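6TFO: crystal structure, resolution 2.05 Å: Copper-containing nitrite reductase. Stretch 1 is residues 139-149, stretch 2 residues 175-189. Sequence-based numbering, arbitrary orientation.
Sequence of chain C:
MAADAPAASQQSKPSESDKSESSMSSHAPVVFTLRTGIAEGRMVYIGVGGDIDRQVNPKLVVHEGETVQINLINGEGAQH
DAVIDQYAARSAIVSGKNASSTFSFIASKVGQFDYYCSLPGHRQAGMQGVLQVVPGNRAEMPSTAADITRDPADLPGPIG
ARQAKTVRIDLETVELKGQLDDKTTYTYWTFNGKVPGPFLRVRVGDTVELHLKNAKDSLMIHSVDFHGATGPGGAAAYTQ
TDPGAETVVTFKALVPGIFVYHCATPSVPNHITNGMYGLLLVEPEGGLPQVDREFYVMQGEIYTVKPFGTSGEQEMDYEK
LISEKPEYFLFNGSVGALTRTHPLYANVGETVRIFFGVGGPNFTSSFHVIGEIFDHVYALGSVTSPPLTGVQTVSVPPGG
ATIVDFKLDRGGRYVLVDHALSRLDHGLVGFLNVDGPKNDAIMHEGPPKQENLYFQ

Stretch 1 (139-149) AEMPSTAADIT
Stretch 2 (175-189) ELKGQLDDKTTYTYW

What holds the two stretches together most firmly? The amide oxygen of Q179 does, by accepting two successive backbone amides: T144 N lies 2.8 Å from Q179 OE1 and A145 N 3.0 Å from it, both hydrogen bonds nearly straight at 164° and 167°. Q179 (chi1 t, chi2 p, chi3 36°) leaves its backbone sideways, yet its end comes nearer to stretch 1. Its other terminal atom is also anchored, with Q179 NE2 donating to D181 O at 2.9 Å and to water 1 at 2.9 Å; that water makes a weak hydrogen bond to T144 OG1 at 3.2 Å.

Where do the backbones meet? Stretch 1 has no regular helix or strand, with phi/psi of -115/169 at A145, -56/141 at A146 and -103/4 at I148, but it forms a single beta bridge between A146 and G178, whose CA atoms are 4.9 Å apart. Q179 N donates to A146 O at 3.1 Å, and G178 CA makes a CA-H...O contact with the same A146 O at 3.3 Å. Two waters extend this link: water 2 accepts from A146 N (3.2 Å) and donates to K177 O (2.5 Å), while water 3 accepts from I148 N (2.7 Å) and donates to Q179 O (3.1 Å).

What fixes the other end, near the hairpin turn? Strands 175-181 and 184-189 are joined through a type I turn from D181 to T184, with D182 at -40/-48 and K183 at -131/23. D182 (chi1 t, chi2 20°) brings its carboxylate within reach of M141, so that M141 N donates to D182 OD1 at 3.2 Å. M141 (chi1 -101°, chi2 m, chi3 m) points toward stretch 2 and packs its CG 3.6 Å from CE of K183, an extended side chain with chi1 m and the rest t.

How does the apolar packing complete the contact? I148, with chi1 and chi2 both p, points toward the hairpin and covers one face of the Y188 ring (chi1 m, chi2 87°): I148 CG1 sits 3.7 Å from the ring centroid, 15° off the normal, and I148 CD1 is 3.5 Å from Y188 CZ. The absence of a side chain at G178 matters here, since an ideal CB would fall 2.6 Å from I148 CG1. L176 (chi1 p, chi2 t) adds contacts of 3.9 Å from CD2 to I148 CG2 and 4.0 Å from CD1 to A146 CB. A145 CB, also directed toward stretch 2, rests 3.5 Å from G178 C.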

ATOM      1  N   ALA C 139     -13.463 -30.577 -27.270  1.00 82.61           N
ATOM      2  CA  ALA C 139     -14.474 -31.235 -26.394  1.00 85.38           C
ATOM      3  C   ALA C 139     -15.091 -30.194 -25.443  1.00 84.06           C
ATOM      4  O   ALA C 139     -14.422 -29.194 -25.150  1.00 85.05           O
ATOM      5  CB  ALA C 139     -13.847 -32.381 -25.629  1.00 86.24           C
ATOM      6  N   GLU C 140     -16.347 -30.372 -25.038  1.00 82.08           N
ATOM      7  CA  GLU C 140     -16.982 -29.521 -23.994  1.00 81.82           C
ATOM      8  C   GLU C 140     -16.678 -30.150 -22.635  1.00 74.32           C
ATOM      9  O   GLU C 140     -16.644 -31.378 -22.568  1.00 80.47           O
ATOM     10  CB  GLU C 140     -18.487 -29.350 -24.213  1.00 91.53           C
ATOM     11  CG  GLU C 140     -18.923 -27.919 -23.995  1.00 97.15           C
ATOM     12  CD  GLU C 140     -20.396 -27.654 -24.229  1.00 99.89           C
ATOM     13  OE1 GLU C 140     -20.985 -28.292 -25.125  1.00 95.36           O
ATOM     14  OE2 GLU C 140     -20.941 -26.793 -23.517  1.00106.20           O
ATOM     15  N   MET C 141     -16.431 -29.340 -21.612  1.00 65.46           N
ATOM     16  CA  MET C 141     -16.130 -29.845 -20.252  1.00 67.97           C
ATOM     17  C   MET C 141     -17.402 -30.433 -19.647  1.00 65.11           C
ATOM     18  O   MET C 141     -18.396 -29.735 -19.538  1.00 70.50           O
ATOM     19  CB  MET C 141     -15.589 -28.732 -19.349  1.00 79.07           C
ATOM     20  CG  MET C 141     -14.075 -28.780 -19.199  1.00 84.59           C
ATOM     21  SD  MET C 141     -13.532 -30.303 -18.370  1.00 95.35           S
ATOM     22  CE  MET C 141     -13.632 -29.784 -16.654  1.00 89.11           C
ATOM     23  N   PRO C 142     -17.442 -31.727 -19.260  1.00 60.86           N
ATOM     24  CA  PRO C 142     -18.609 -32.266 -18.558  1.00 58.49           C
ATOM     25  C   PRO C 142     -19.050 -31.345 -17.407  1.00 48.49           C
ATOM     26  O   PRO C 142     -18.257 -30.978 -16.627  1.00 44.32           O
ATOM     27  CB  PRO C 142     -18.171 -33.649 -18.039  1.00 58.60           C
ATOM     28  CG  PRO C 142     -16.719 -33.835 -18.490  1.00 59.36           C
ATOM     29  CD  PRO C 142     -16.407 -32.743 -19.493  1.00 58.04           C
ATOM     30  N   SER C 143     -20.320 -30.979 -17.356  1.00 51.46           N
ATOM     31  CA  SER C 143     -20.855 -30.018 -16.363  1.00 56.08           C
ATOM     32  C   SER C 143     -20.888 -30.673 -14.981  1.00 57.97           C
ATOM     33  O   SER C 143     -20.885 -31.892 -14.891  1.00 61.83           O
ATOM     34  CB  SER C 143     -22.200 -29.486 -16.771  1.00 56.55           C
ATOM     35  OG  SER C 143     -23.200 -30.445 -16.536  1.00 63.33           O
ATOM     36  N   THR C 144     -20.914 -29.845 -13.947  1.00 59.33           N
ATOM     37  CA  THR C 144     -20.834 -30.195 -12.510  1.00 53.97           C
ATOM     38  C   THR C 144     -22.185 -29.926 -11.856  1.00 53.54           C
ATOM     39  O   THR C 144     -22.534 -30.663 -10.926  1.00 58.28           O
ATOM     40  CB  THR C 144     -19.754 -29.310 -11.876  1.00 52.40           C
ATOM     41  OG1 THR C 144     -18.553 -30.025 -12.130  1.00 52.93           O
ATOM     42  CG2 THR C 144     -19.924 -29.013 -10.399  1.00 54.38           C
ATOM     43  N   ALA C 145     -22.891 -28.881 -12.321  1.00 54.66           N
ATOM     44  CA  ALA C 145     -24.166 -28.375 -11.761  1.00 48.51           C
ATOM     45  C   ALA C 145     -25.294 -28.551 -12.782  1.00 50.31           C
ATOM     46  O   ALA C 145     -24.987 -28.870 -13.968  1.00 51.91           O
ATOM     47  CB  ALA C 145     -23.992 -26.937 -11.362  1.00 46.67           C
ATOM     48  N   ALA C 146     -26.542 -28.359 -12.338  1.00 48.26           N
ATOM     49  CA  ALA C 146     -27.767 -28.437 -13.169  1.00 50.75           C
ATOM     50  C   ALA C 146     -27.636 -27.465 -14.344  1.00 55.64           C
ATOM     51  O   ALA C 146     -27.053 -26.362 -14.142  1.00 60.37           O
ATOM     52  CB  ALA C 146     -28.985 -28.122 -12.339  1.00 51.85           C
ATOM     53  N   ASP C 147     -28.110 -27.868 -15.529  1.00 57.36           N
ATOM     54  CA  ASP C 147     -28.339 -26.952 -16.679  1.00 54.09           C
ATOM     55  C   ASP C 147     -29.548 -26.079 -16.328  1.00 52.69           C
ATOM     56  O   ASP C 147     -30.647 -26.645 -16.245  1.00 54.02           O
ATOM     57  CB  ASP C 147     -28.536 -27.730 -17.982  1.00 54.41           C
ATOM     58  CG  ASP C 147     -29.161 -26.909 -19.096  1.00 54.81           C
ATOM     59  OD1 ASP C 147     -28.987 -25.682 -19.092  1.00 53.39           O
ATOM     60  OD2 ASP C 147     -29.823 -27.500 -19.948  1.00 59.24           O
ATOM     61  N   ILE C 148     -29.346 -24.769 -16.113  1.00 53.70           N
ATOM     62  CA  ILE C 148     -30.421 -23.805 -15.713  1.00 50.11           C
ATOM     63  C   ILE C 148     -30.861 -22.941 -16.914  1.00 48.46           C
ATOM     64  O   ILE C 148     -31.713 -22.035 -16.737  1.00 51.77           O
ATOM     65  CB  ILE C 148     -29.980 -22.957 -14.498  1.00 48.02           C
ATOM     66  CG1 ILE C 148     -28.609 -22.292 -14.669  1.00 45.30           C
ATOM     67  CG2 ILE C 148     -30.035 -23.804 -13.238  1.00 47.56           C
ATOM     68  CD1 ILE C 148     -28.560 -21.186 -15.687  1.00 47.34           C
ATOM     69  N   THR C 149     -30.323 -23.200 -18.102  1.00 48.16           N
ATOM     70  CA  THR C 149     -30.658 -22.456 -19.339  1.00 47.85           C
ATOM     71  C   THR C 149     -32.028 -22.915 -19.856  1.00 47.10           C
ATOM     72  O   THR C 149     -32.177 -24.112 -20.192  1.00 50.53           O
ATOM     73  CB  THR C 149     -29.559 -22.634 -20.389  1.00 49.53           C
ATOM     74  OG1 THR C 149     -28.400 -21.969 -19.878  1.00 50.33           O
ATOM     75  CG2 THR C 149     -29.941 -22.093 -21.751  1.00 49.57           C
ATOM     76  N   GLU C 175     -33.992 -22.547  -5.396  1.00 44.88           N
ATOM     77  CA  GLU C 175     -32.579 -22.106  -5.246  1.00 41.49           C
ATOM     78  C   GLU C 175     -31.706 -23.316  -5.572  1.00 44.17           C
ATOM     79  O   GLU C 175     -31.990 -24.423  -5.043  1.00 43.44           O
ATOM     80  CB  GLU C 175     -32.321 -21.583  -3.838  1.00 39.95           C
ATOM     81  CG  GLU C 175     -33.275 -20.482  -3.410  1.00 44.95           C
ATOM     82  CD  GLU C 175     -33.177 -20.067  -1.954  1.00 44.85           C
ATOM     83  OE1 GLU C 175     -33.855 -19.105  -1.547  1.00 46.37           O
ATOM     84  OE2 GLU C 175     -32.451 -20.727  -1.227  1.00 50.44           O
ATOM     85  N   LEU C 176     -30.752 -23.165  -6.486  1.00 45.04           N
ATOM     86  CA  LEU C 176     -29.936 -24.324  -6.933  1.00 48.48           C
ATOM     87  C   LEU C 176     -28.679 -23.835  -7.649  1.00 53.15           C
ATOM     88  O   LEU C 176     -28.706 -22.733  -8.221  1.00 47.23           O
ATOM     89  CB  LEU C 176     -30.777 -25.244  -7.822  1.00 49.23           C
ATOM     90  CG  LEU C 176     -30.792 -24.912  -9.313  1.00 52.02           C
ATOM     91  CD1 LEU C 176     -31.484 -26.012 -10.101  1.00 50.49           C
ATOM     92  CD2 LEU C 176     -31.480 -23.591  -9.588  1.00 48.63           C
ATOM     93  N   LYS C 177     -27.615 -24.636  -7.572  1.00 55.16           N
ATOM     94  CA  LYS C 177     -26.339 -24.399  -8.281  1.00 58.30           C
ATOM     95  C   LYS C 177     -26.579 -24.712  -9.747  1.00 53.92           C
ATOM     96  O   LYS C 177     -27.216 -25.751 -10.037  1.00 55.72           O
ATOM     97  CB  LYS C 177     -25.206 -25.273  -7.740  1.00 64.58           C
ATOM     98  CG  LYS C 177     -24.482 -24.695  -6.535  1.00 76.67           C
ATOM     99  CD  LYS C 177     -23.627 -25.717  -5.813  1.00 86.58           C
ATOM    100  CE  LYS C 177     -23.431 -25.401  -4.344  1.00 91.90           C
ATOM    101  NZ  LYS C 177     -22.958 -26.593  -3.605  1.00100.25           N
ATOM    102  N   GLY C 178     -26.065 -23.843 -10.611  1.00 47.60           N
ATOM    103  CA  GLY C 178     -26.201 -23.955 -12.071  1.00 49.14           C
ATOM    104  C   GLY C 178     -24.866 -23.799 -12.745  1.00 45.41           C
ATOM    105  O   GLY C 178     -23.962 -23.230 -12.120  1.00 49.89           O
ATOM    106  N   GLN C 179     -24.733 -24.337 -13.956  1.00 43.14           N
ATOM    107  CA  GLN C 179     -23.513 -24.231 -14.783  1.00 47.72           C
ATOM    108  C   GLN C 179     -23.522 -22.858 -15.475  1.00 48.48           C
ATOM    109  O   GLN C 179     -24.186 -22.712 -16.520  1.00 49.15           O
ATOM    110  CB  GLN C 179     -23.478 -25.421 -15.743  1.00 47.83           C
ATOM    111  CG  GLN C 179     -22.097 -25.724 -16.292  1.00 48.05           C
ATOM    112  CD  GLN C 179     -21.205 -26.349 -15.243  1.00 51.69           C
ATOM    113  OE1 GLN C 179     -21.652 -27.137 -14.398  1.00 53.47           O
ATOM    114  NE2 GLN C 179     -19.930 -25.998 -15.274  1.00 47.22           N
ATOM    115  N   LEU C 180     -22.848 -21.874 -14.872  1.00 45.92           N
ATOM    116  CA  LEU C 180     -22.742 -20.474 -15.370  1.00 43.71           C
ATOM    117  C   LEU C 180     -21.862 -20.460 -16.626  1.00 47.70           C
ATOM    118  O   LEU C 180     -22.197 -19.749 -17.587  1.00 48.33           O
ATOM    119  CB  LEU C 180     -22.168 -19.592 -14.258  1.00 42.79           C
ATOM    120  CG  LEU C 180     -21.737 -18.173 -14.644  1.00 43.78           C
ATOM    121  CD1 LEU C 180     -22.877 -17.411 -15.303  1.00 45.89           C
ATOM    122  CD2 LEU C 180     -21.251 -17.408 -13.419  1.00 40.86           C
ATOM    123  N   ASP C 181     -20.777 -21.227 -16.627  1.00 47.56           N
ATOM    124  CA  ASP C 181     -19.850 -21.352 -17.782  1.00 48.27           C
ATOM    125  C   ASP C 181     -19.301 -22.778 -17.747  1.00 52.02           C
ATOM    126  O   ASP C 181     -19.651 -23.515 -16.805  1.00 55.56           O
ATOM    127  CB  ASP C 181     -18.790 -20.242 -17.714  1.00 51.67           C
ATOM    128  CG  ASP C 181     -18.068 -19.869 -18.999  1.00 46.70           C
ATOM    129  OD1 ASP C 181     -18.076 -20.684 -19.946  1.00 49.02           O
ATOM    130  OD2 ASP C 181     -17.493 -18.753 -19.028  1.00 42.53           O
ATOM    131  N   ASP C 182     -18.481 -23.130 -18.736  1.00 52.16           N
ATOM    132  CA  ASP C 182     -17.820 -24.429 -19.004  1.00 55.41           C
ATOM    133  C   ASP C 182     -17.298 -25.120 -17.721  1.00 59.60           C
ATOM    134  O   ASP C 182     -17.512 -26.353 -17.564  1.00 58.71           O
ATOM    135  CB  ASP C 182     -16.708 -24.105 -20.004  1.00 59.92           C
ATOM    136  CG  ASP C 182     -16.217 -25.252 -20.856  1.00 68.21           C
ATOM    137  OD1 ASP C 182     -16.945 -26.259 -20.996  1.00 71.95           O
ATOM    138  OD2 ASP C 182     -15.093 -25.127 -21.356  1.00 74.23           O
ATOM    139  N   LYS C 183     -16.583 -24.383 -16.862  1.00 60.31           N
ATOM    140  CA  LYS C 183     -15.923 -24.914 -15.628  1.00 59.78           C
ATOM    141  C   LYS C 183     -16.249 -24.030 -14.421  1.00 56.08           C
ATOM    142  O   LYS C 183     -15.466 -24.023 -13.438  1.00 52.17           O
ATOM    143  CB  LYS C 183     -14.399 -24.933 -15.769  1.00 67.88           C
ATOM    144  CG  LYS C 183     -13.837 -25.740 -16.931  1.00 77.61           C
ATOM    145  CD  LYS C 183     -12.389 -25.382 -17.233  1.00 82.19           C
ATOM    146  CE  LYS C 183     -11.860 -26.064 -18.477  1.00 84.68           C
ATOM    147  NZ  LYS C 183     -10.397 -26.268 -18.381  1.00 86.18           N
ATOM    148  N   THR C 184     -17.358 -23.292 -14.478  1.00 50.12           N
ATOM    149  CA  THR C 184     -17.708 -22.309 -13.421  1.00 48.22           C
ATOM    150  C   THR C 184     -19.191 -22.434 -13.082  1.00 48.97           C
ATOM    151  O   THR C 184     -20.016 -22.625 -13.992  1.00 50.21           O
ATOM    152  CB  THR C 184     -17.174 -20.898 -13.728  1.00 46.47           C
ATOM    153  OG1 THR C 184     -18.136 -19.895 -13.430  1.00 51.42           O
ATOM    154  CG2 THR C 184     -16.688 -20.736 -15.145  1.00 42.55           C
ATOM    155  N   THR C 185     -19.481 -22.400 -11.782  1.00 49.94           N
ATOM    156  CA  THR C 185     -20.840 -22.594 -11.218  1.00 50.26           C
ATOM    157  C   THR C 185     -21.224 -21.330 -10.451  1.00 48.43           C
ATOM    158  O   THR C 185     -20.380 -20.431 -10.320  1.00 47.80           O
ATOM    159  CB  THR C 185     -20.896 -23.887 -10.396  1.00 48.59           C
ATOM    160  OG1 THR C 185     -20.098 -23.716  -9.229  1.00 45.59           O
ATOM    161  CG2 THR C 185     -20.412 -25.090 -11.176  1.00 48.73           C
ATOM    162  N   TYR C 186     -22.482 -21.258 -10.017  1.00 49.13           N
ATOM    163  CA  TYR C 186     -23.116 -20.096  -9.347  1.00 41.38           C
ATOM    164  C   TYR C 186     -24.408 -20.615  -8.732  1.00 40.17           C
ATOM    165  O   TYR C 186     -24.945 -21.600  -9.224  1.00 43.29           O
ATOM    166  CB  TYR C 186     -23.325 -18.941 -10.334  1.00 42.22           C
ATOM    167  CG  TYR C 186     -23.841 -17.658  -9.731  1.00 43.65           C
ATOM    168  CD1 TYR C 186     -22.991 -16.762  -9.105  1.00 45.82           C
ATOM    169  CD2 TYR C 186     -25.182 -17.323  -9.790  1.00 46.71           C
ATOM    170  CE1 TYR C 186     -23.463 -15.586  -8.531  1.00 47.53           C
ATOM    171  CE2 TYR C 186     -25.674 -16.148  -9.227  1.00 52.06           C
ATOM    172  CZ  TYR C 186     -24.812 -15.263  -8.597  1.00 50.07           C
ATOM    173  OH  TYR C 186     -25.300 -14.099  -8.057  1.00 43.76           O
ATOM    174  N   THR C 187     -24.868 -20.000  -7.657  1.00 42.41           N
ATOM    175  CA  THR C 187     -26.131 -20.369  -6.985  1.00 41.46           C
ATOM    176  C   THR C 187     -27.207 -19.468  -7.580  1.00 45.05           C
ATOM    177  O   THR C 187     -27.226 -18.258  -7.269  1.00 45.46           O
ATOM    178  CB  THR C 187     -26.027 -20.303  -5.458  1.00 42.22           C
ATOM    179  OG1 THR C 187     -25.105 -21.321  -5.063  1.00 41.84           O
ATOM    180  CG2 THR C 187     -27.352 -20.509  -4.760  1.00 39.77           C
ATOM    181  N   TYR C 188     -28.017 -20.052  -8.463  1.00 43.61           N
ATOM    182  CA  TYR C 188     -29.178 -19.401  -9.095  1.00 42.40           C
ATOM    183  C   TYR C 188     -30.380 -19.518  -8.160  1.00 47.75           C
ATOM    184  O   TYR C 188     -30.511 -20.540  -7.419  1.00 45.94           O
ATOM    185  CB  TYR C 188     -29.465 -20.043 -10.448  1.00 46.05           C
ATOM    186  CG  TYR C 188     -28.426 -19.775 -11.509  1.00 49.10           C
ATOM    187  CD1 TYR C 188     -27.314 -20.583 -11.637  1.00 47.27           C
ATOM    188  CD2 TYR C 188     -28.561 -18.717 -12.396  1.00 44.86           C
ATOM    189  CE1 TYR C 188     -26.379 -20.369 -12.638  1.00 49.40           C
ATOM    190  CE2 TYR C 188     -27.635 -18.487 -13.398  1.00 42.95           C
ATOM    191  CZ  TYR C 188     -26.540 -19.313 -13.515  1.00 45.17           C
ATOM    192  OH  TYR C 188     -25.598 -19.063 -14.468  1.00 46.08           O
ATOM    193  N   TRP C 189     -31.197 -18.465  -8.169  1.00 45.61           N
ATOM    194  CA  TRP C 189     -32.607 -18.465  -7.715  1.00 47.79           C
ATOM    195  C   TRP C 189     -33.508 -18.370  -8.953  1.00 47.09           C
ATOM    196  O   TRP C 189     -33.267 -17.488  -9.793  1.00 48.83           O
ATOM    197  CB  TRP C 189     -32.869 -17.320  -6.726  1.00 50.20           C
ATOM    198  CG  TRP C 189     -31.947 -17.291  -5.551  1.00 44.02           C
ATOM    199  CD1 TRP C 189     -31.150 -18.302  -5.115  1.00 42.80           C
ATOM    200  CD2 TRP C 189     -31.776 -16.207  -4.621  1.00 42.41           C
ATOM    201  NE1 TRP C 189     -30.467 -17.907  -4.000  1.00 42.49           N
ATOM    202  CE2 TRP C 189     -30.821 -16.625  -3.674  1.00 42.22           C
ATOM    203  CE3 TRP C 189     -32.311 -14.925  -4.502  1.00 43.21           C
ATOM    204  CZ2 TRP C 189     -30.403 -15.810  -2.624  1.00 43.13           C
ATOM    205  CZ3 TRP C 189     -31.905 -14.122  -3.458  1.00 47.99           C
ATOM    206  CH2 TRP C 189     -30.964 -14.561  -2.531  1.00 47.19           C
TER
HETATM  207  O   HOH W   1     -18.065 -27.095 -13.407  1.00 35.01           O
HETATM  208  O   HOH W   2     -27.657 -28.129  -9.365  1.00 44.49           O
HETATM  209  O   HOH W   3     -27.024 -23.811 -17.228  1.00 44.38           O